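Local coordinates for protein 5-formyl-3-hydroxy-2-methylpyridine 4-carboxylate 5-dehydrogenase (Mesorhizobium japonicum MAFF 303099, PDB 4OM8) that catalyses the NAD(+)-dependent oxidation of 5-formyl-3-hydroxy-2-methylpyridine-4-carboxylate in vitamin B6 degradation, and can also reduce the same aldehyde with NADH to 4-pyridoxic acid, at residues 10-22 / 135-147. Sequence-based numbering, arbitrary orientation.
Sequences LGTMGPGMAARLA and GMHWSNPPHIIPM. With NAD (nicotinamide-adenine-dinucleotide), chain C.
The dinucleotide-binding turn of the Rossmann domain and the first turns of helix 14-23 pack here, through M13, G16 and M17, against W138, P142 and H143 of the loop that follows strand 133-137. The turn grips the NAD pyrophosphate by backbone amides: T12 N donates to O2A at 3.0 Å, nearly straight at 169°, and M13 N reaches O2N of the other phosphate. M13, bent at chi2 and chi3, curls between cofactor and loop. Its SD lies 3.5 Å from nicotinamide C4N, while CE presses on W138 CB at 3.5 Å and also meets P142 CB. N140 CB comes up against the same sulfur and the carboxamide N7N of NAD, which brings the loop against the carboxamide end of the cofactor.

Deeper in, M17 lies over one face of the W138 indole. With CG anti to the backbone N (chi1 -173°), its chain runs out across the ring: CG stands 3.7 Å from the six-membered centroid as a CH-pi contact, and SD sits above the five-membered ring in a Met-aromatic contact. L21 CD2 meets the indole edge at CH2, and W138 NE1 gives a weak hydrogen bond to M136 SD. Cutting W138 back to an alanine would remove the indole, and is likely to leave M17 CG and SD and L21 CD2 facing a gap, though the CB that M13 CE touches would remain.

G16 lets the loop come close: a side chain there would run into H143 ND1, and G16 O already lies 3.4 Å from H143 CB. Farther along, a water bridges R20 NE to H143 O, while R20 NH2 hydrogen-bonds I171 O. A glycine-rich turn on the pyrophosphate, running straight into a helix, is the hallmark of the Rossmann NAD-binding fold.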
loop_
_atom_site.group_PDB
_atom_site.type_symbol
_atom_site.label_atom_id
_atom_site.label_comp_id
_atom_site.label_asym_id
_atom_site.label_seq_id
_atom_site.Cartn_x
_atom_site.Cartn_y
_atom_site.Cartn_z
ATOM N N LEU A 10 22.343 -15.288 9.317
ATOM C CA LEU A 10 21.253 -15.331 10.293
ATOM C C LEU A 10 20.972 -14.000 10.972
ATOM O O LEU A 10 20.759 -13.953 12.187
ATOM C CB LEU A 10 21.555 -16.362 11.380
ATOM C CG LEU A 10 21.413 -17.839 11.030
ATOM C CD1 LEU A 10 21.938 -18.689 12.186
ATOM C CD2 LEU A 10 19.953 -18.155 10.755
ATOM N N GLY A 11 20.971 -12.929 10.201
ATOM C CA GLY A 11 20.634 -11.620 10.746
ATOM C C GLY A 11 19.132 -11.447 10.757
ATOM O O GLY A 11 18.396 -12.378 11.067
ATOM N N THR A 12 18.684 -10.248 10.410
ATOM C CA THR A 12 17.270 -9.900 10.381
ATOM C C THR A 12 16.393 -10.930 9.670
ATOM O O THR A 12 15.333 -11.298 10.180
ATOM C CB THR A 12 17.094 -8.532 9.705
ATOM O OG1 THR A 12 17.806 -7.547 10.466
ATOM C CG2 THR A 12 15.626 -8.146 9.589
ATOM N N MET A 13 16.850 -11.403 8.509
ATOM C CA MET A 13 16.005 -12.254 7.665
ATOM C C MET A 13 16.134 -13.748 7.941
ATOM O O MET A 13 15.362 -14.547 7.410
ATOM C CB MET A 13 16.314 -12.003 6.189
ATOM C CG MET A 13 15.950 -10.618 5.715
ATOM S SD MET A 13 14.179 -10.335 5.833
ATOM C CE MET A 13 13.582 -11.296 4.456
ATOM N N GLY A 14 17.102 -14.131 8.761
ATOM C CA GLY A 14 17.444 -15.542 8.901
ATOM C C GLY A 14 16.537 -16.433 9.738
ATOM O O GLY A 14 16.048 -17.459 9.256
ATOM N N PRO A 15 16.335 -16.084 11.013
ATOM C CA PRO A 15 15.586 -16.943 11.933
ATOM C C PRO A 15 14.151 -17.215 11.498
ATOM O O PRO A 15 13.710 -18.357 11.577
ATOM C CB PRO A 15 15.613 -16.150 13.237
ATOM C CG PRO A 15 16.883 -15.393 13.154
ATOM C CD PRO A 15 17.000 -14.981 11.727
ATOM N N GLY A 16 13.433 -16.193 11.050
ATOM C CA GLY A 16 12.065 -16.403 10.607
ATOM C C GLY A 16 11.986 -17.235 9.340
ATOM O O GLY A 16 11.060 -18.034 9.153
ATOM N N MET A 17 12.958 -17.034 8.453
ATOM C CA MET A 17 13.062 -17.823 7.235
ATOM C C MET A 17 13.251 -19.308 7.573
ATOM O O MET A 17 12.584 -20.190 7.003
ATOM C CB MET A 17 14.228 -17.324 6.389
ATOM C CG MET A 17 14.297 -17.980 5.031
ATOM S SD MET A 17 15.820 -17.570 4.145
ATOM C CE MET A 17 15.624 -15.798 3.921
ATOM N N ALA A 18 14.169 -19.570 8.499
ATOM C CA ALA A 18 14.450 -20.944 8.917
ATOM C C ALA A 18 13.211 -21.580 9.538
ATOM O O ALA A 18 12.822 -22.699 9.179
ATOM C CB ALA A 18 15.621 -20.976 9.904
ATOM N N ALA A 19 12.580 -20.864 10.455
ATOM C CA ALA A 19 11.380 -21.377 11.106
ATOM C C ALA A 19 10.275 -21.677 10.087
ATOM O O ALA A 19 9.617 -22.712 10.160
ATOM C CB ALA A 19 10.891 -20.391 12.146
ATOM N N ARG A 20 10.082 -20.776 9.122
ATOM C CA ARG A 20 8.974 -20.930 8.190
ATOM C C ARG A 20 9.212 -22.100 7.258
ATOM O O ARG A 20 8.279 -22.830 6.923
ATOM C CB ARG A 20 8.756 -19.655 7.367
ATOM C CG ARG A 20 7.591 -19.766 6.386
ATOM C CD ARG A 20 6.311 -20.040 7.143
ATOM N NE ARG A 20 5.137 -20.241 6.295
ATOM C CZ ARG A 20 4.770 -21.417 5.796
ATOM N NH1 ARG A 20 5.503 -22.507 6.027
ATOM N NH2 ARG A 20 3.663 -21.510 5.066
ATOM N N LEU A 21 10.457 -22.263 6.815
ATOM C CA LEU A 21 10.783 -23.389 5.957
ATOM C C LEU A 21 10.639 -24.715 6.702
ATOM O O LEU A 21 10.099 -25.675 6.156
ATOM C CB LEU A 21 12.204 -23.238 5.408
ATOM C CG LEU A 21 12.346 -22.096 4.395
ATOM C CD1 LEU A 21 13.824 -21.823 4.106
ATOM C CD2 LEU A 21 11.615 -22.430 3.095
ATOM N N ALA A 22 11.104 -24.771 7.943
ATOM C CA ALA A 22 10.957 -25.999 8.718
ATOM C C ALA A 22 9.495 -26.336 8.967
ATOM O O ALA A 22 9.119 -27.507 8.992
ATOM C CB ALA A 22 11.690 -25.884 10.033
ATOM N N GLY A 135 17.404 -15.826 -7.844
ATOM C CA GLY A 135 16.973 -14.980 -6.749
ATOM C C GLY A 135 15.747 -15.551 -6.069
ATOM O O GLY A 135 14.810 -15.993 -6.731
ATOM N N MET A 136 15.777 -15.588 -4.737
ATOM C CA MET A 136 14.621 -15.960 -3.931
ATOM C C MET A 136 14.498 -14.868 -2.881
ATOM O O MET A 136 15.141 -14.919 -1.831
ATOM C CB MET A 136 14.803 -17.339 -3.292
ATOM C CG MET A 136 13.599 -17.853 -2.534
ATOM S SD MET A 136 14.079 -19.301 -1.567
ATOM C CE MET A 136 12.463 -19.960 -1.131
ATOM N N HIS A 137 13.689 -13.859 -3.192
ATOM C CA HIS A 137 13.709 -12.625 -2.431
ATOM C C HIS A 137 12.525 -12.565 -1.475
ATOM O O HIS A 137 11.388 -12.361 -1.887
ATOM C CB HIS A 137 13.706 -11.430 -3.381
ATOM C CG HIS A 137 13.691 -10.112 -2.684
ATOM N ND1 HIS A 137 12.633 -9.238 -2.789
ATOM C CD2 HIS A 137 14.596 -9.521 -1.867
ATOM C CE1 HIS A 137 12.889 -8.158 -2.072
ATOM N NE2 HIS A 137 14.076 -8.300 -1.507
ATOM N N TRP A 138 12.820 -12.784 -0.200
ATOM C CA TRP A 138 11.834 -12.739 0.863
ATOM C C TRP A 138 11.599 -11.307 1.305
ATOM O O TRP A 138 12.315 -10.394 0.889
ATOM C CB TRP A 138 12.305 -13.569 2.051
ATOM C CG TRP A 138 12.502 -15.038 1.782
ATOM C CD1 TRP A 138 13.399 -15.619 0.917
ATOM C CD2 TRP A 138 11.813 -16.109 2.425
ATOM N NE1 TRP A 138 13.292 -16.995 0.977
ATOM C CE2 TRP A 138 12.322 -17.318 1.894
ATOM C CE3 TRP A 138 10.804 -16.166 3.397
ATOM C CZ2 TRP A 138 11.859 -18.565 2.311
ATOM C CZ3 TRP A 138 10.337 -17.408 3.802
ATOM C CH2 TRP A 138 10.869 -18.592 3.262
ATOM N N SER A 139 10.592 -11.110 2.149
ATOM C CA SER A 139 10.315 -9.791 2.716
ATOM C C SER A 139 10.318 -9.839 4.242
ATOM O O SER A 139 10.048 -10.879 4.834
ATOM C CB SER A 139 8.969 -9.257 2.208
ATOM O OG SER A 139 9.013 -8.961 0.814
ATOM N N ASN A 140 10.632 -8.711 4.876
ATOM C CA ASN A 140 10.714 -8.660 6.334
ATOM C C ASN A 140 9.359 -8.340 6.950
ATOM O O ASN A 140 8.732 -7.371 6.544
ATOM C CB ASN A 140 11.744 -7.612 6.749
ATOM C CG ASN A 140 11.967 -7.573 8.246
ATOM O OD1 ASN A 140 12.004 -8.606 8.912
ATOM N ND2 ASN A 140 12.153 -6.370 8.779
ATOM N N PRO A 141 8.893 -9.153 7.918
ATOM C CA PRO A 141 9.499 -10.354 8.506
ATOM C C PRO A 141 9.231 -11.588 7.657
ATOM O O PRO A 141 8.113 -11.802 7.205
ATOM C CB PRO A 141 8.808 -10.462 9.887
ATOM C CG PRO A 141 8.060 -9.138 10.061
ATOM C CD PRO A 141 7.694 -8.744 8.666
ATOM N N PRO A 142 10.260 -12.422 7.455
ATOM C CA PRO A 142 10.147 -13.508 6.472
ATOM C C PRO A 142 9.176 -14.625 6.861
ATOM O O PRO A 142 8.738 -15.361 5.977
ATOM C CB PRO A 142 11.584 -14.032 6.381
ATOM C CG PRO A 142 12.177 -13.689 7.711
ATOM C CD PRO A 142 11.596 -12.357 8.073
ATOM N N HIS A 143 8.857 -14.757 8.141
ATOM C CA HIS A 143 7.899 -15.767 8.568
ATOM C C HIS A 143 6.475 -15.217 8.551
ATOM O O HIS A 143 5.519 -15.957 8.777
ATOM C CB HIS A 143 8.259 -16.301 9.962
ATOM C CG HIS A 143 8.465 -15.237 10.991
ATOM N ND1 HIS A 143 9.376 -14.213 10.841
ATOM C CD2 HIS A 143 7.901 -15.060 12.213
ATOM C CE1 HIS A 143 9.346 -13.438 11.911
ATOM N NE2 HIS A 143 8.462 -13.932 12.759
ATOM N N ILE A 144 6.332 -13.929 8.239
ATOM C CA ILE A 144 5.024 -13.276 8.267
ATOM C C ILE A 144 4.556 -12.817 6.878
ATOM O O ILE A 144 3.416 -13.072 6.498
ATOM C CB ILE A 144 5.029 -12.077 9.233
ATOM C CG1 ILE A 144 5.281 -12.564 10.668
ATOM C CG2 ILE A 144 3.702 -11.325 9.176
ATOM C CD1 ILE A 144 5.287 -11.447 11.713
ATOM N N ILE A 145 5.422 -12.156 6.114
ATOM C CA ILE A 145 5.043 -11.780 4.749
ATOM C C ILE A 145 5.011 -13.045 3.885
ATOM O O ILE A 145 6.038 -13.711 3.752
ATOM C CB ILE A 145 6.019 -10.765 4.112
ATOM C CG1 ILE A 145 6.416 -9.662 5.102
ATOM C CG2 ILE A 145 5.434 -10.204 2.781
ATOM C CD1 ILE A 145 5.239 -8.893 5.665
ATOM N N PRO A 146 3.850 -13.382 3.292
ATOM C CA PRO A 146 3.740 -14.697 2.641
ATOM C C PRO A 146 4.210 -14.757 1.190
ATOM O O PRO A 146 4.194 -15.826 0.571
ATOM C CB PRO A 146 2.244 -14.993 2.721
ATOM C CG PRO A 146 1.607 -13.628 2.622
ATOM C CD PRO A 146 2.550 -12.686 3.373
ATOM N N MET A 147 4.626 -13.615 0.664
ATOM C CA MET A 147 4.990 -13.492 -0.737
ATOM C C MET A 147 6.498 -13.487 -0.909
ATOM O O MET A 147 7.208 -12.782 -0.190
ATOM C CB MET A 147 4.367 -12.208 -1.301
ATOM C CG MET A 147 4.605 -11.952 -2.794
ATOM S SD MET A 147 6.219 -11.250 -3.202
ATOM C CE MET A 147 6.278 -9.746 -2.225
HETATM P PA NAD C . 21.813 -8.554 8.305
HETATM O O1A NAD C . 22.954 -7.554 8.221
HETATM O O2A NAD C . 20.734 -8.401 9.366
HETATM O O5B NAD C . 22.461 -10.018 8.464
HETATM C C5B NAD C . 23.585 -10.442 7.690
HETATM C C4B NAD C . 24.206 -11.637 8.396
HETATM O O4B NAD C . 25.186 -12.236 7.547
HETATM C C3B NAD C . 24.911 -11.214 9.685
HETATM O O3B NAD C . 24.401 -11.960 10.798
HETATM C C2B NAD C . 26.378 -11.522 9.411
HETATM O O2B NAD C . 27.129 -11.925 10.567
HETATM C C1B NAD C . 26.269 -12.642 8.396
HETATM N N9A NAD C . 27.461 -12.877 7.562
HETATM C C8A NAD C . 28.337 -11.973 7.090
HETATM N N7A NAD C . 29.287 -12.578 6.334
HETATM C C5A NAD C . 29.015 -13.894 6.313
HETATM C C6A NAD C . 29.610 -15.100 5.711
HETATM N N6A NAD C . 30.726 -15.028 4.945
HETATM N N1A NAD C . 29.004 -16.283 5.951
HETATM C C2A NAD C . 27.899 -16.379 6.710
HETATM N N3A NAD C . 27.306 -15.323 7.289
HETATM C C4A NAD C . 27.815 -14.082 7.130
HETATM O O3 NAD C . 21.197 -8.665 6.820
HETATM P PN NAD C . 19.667 -8.980 6.433
HETATM O O1N NAD C . 18.828 -7.732 6.634
HETATM O O2N NAD C . 19.190 -10.278 7.044
HETATM O O5D NAD C . 19.794 -9.203 4.850
HETATM C C5D NAD C . 20.532 -10.301 4.299
HETATM C C4D NAD C . 20.305 -10.297 2.792
HETATM O O4D NAD C . 18.899 -10.329 2.568
HETATM C C3D NAD C . 20.807 -9.027 2.125
HETATM O O3D NAD C . 21.183 -9.373 0.789
HETATM C C2D NAD C . 19.583 -8.134 2.060
HETATM O O2D NAD C . 19.629 -7.232 0.951
HETATM C C1D NAD C . 18.475 -9.155 1.863
HETATM N N1N NAD C . 17.150 -8.738 2.350
HETATM C C2N NAD C . 16.989 -7.932 3.420
HETATM C C3N NAD C . 15.704 -7.589 3.847
HETATM C C7N NAD C . 15.452 -6.665 5.010
HETATM O O7N NAD C . 16.249 -6.554 5.930
HETATM N N7N NAD C . 14.327 -5.954 4.980
HETATM C C4N NAD C . 14.597 -8.087 3.169
HETATM C C5N NAD C . 14.796 -8.924 2.081
HETATM C C6N NAD C . 16.092 -9.241 1.699
HETATM O O HOH W 1 4.486 -17.394 6.573
#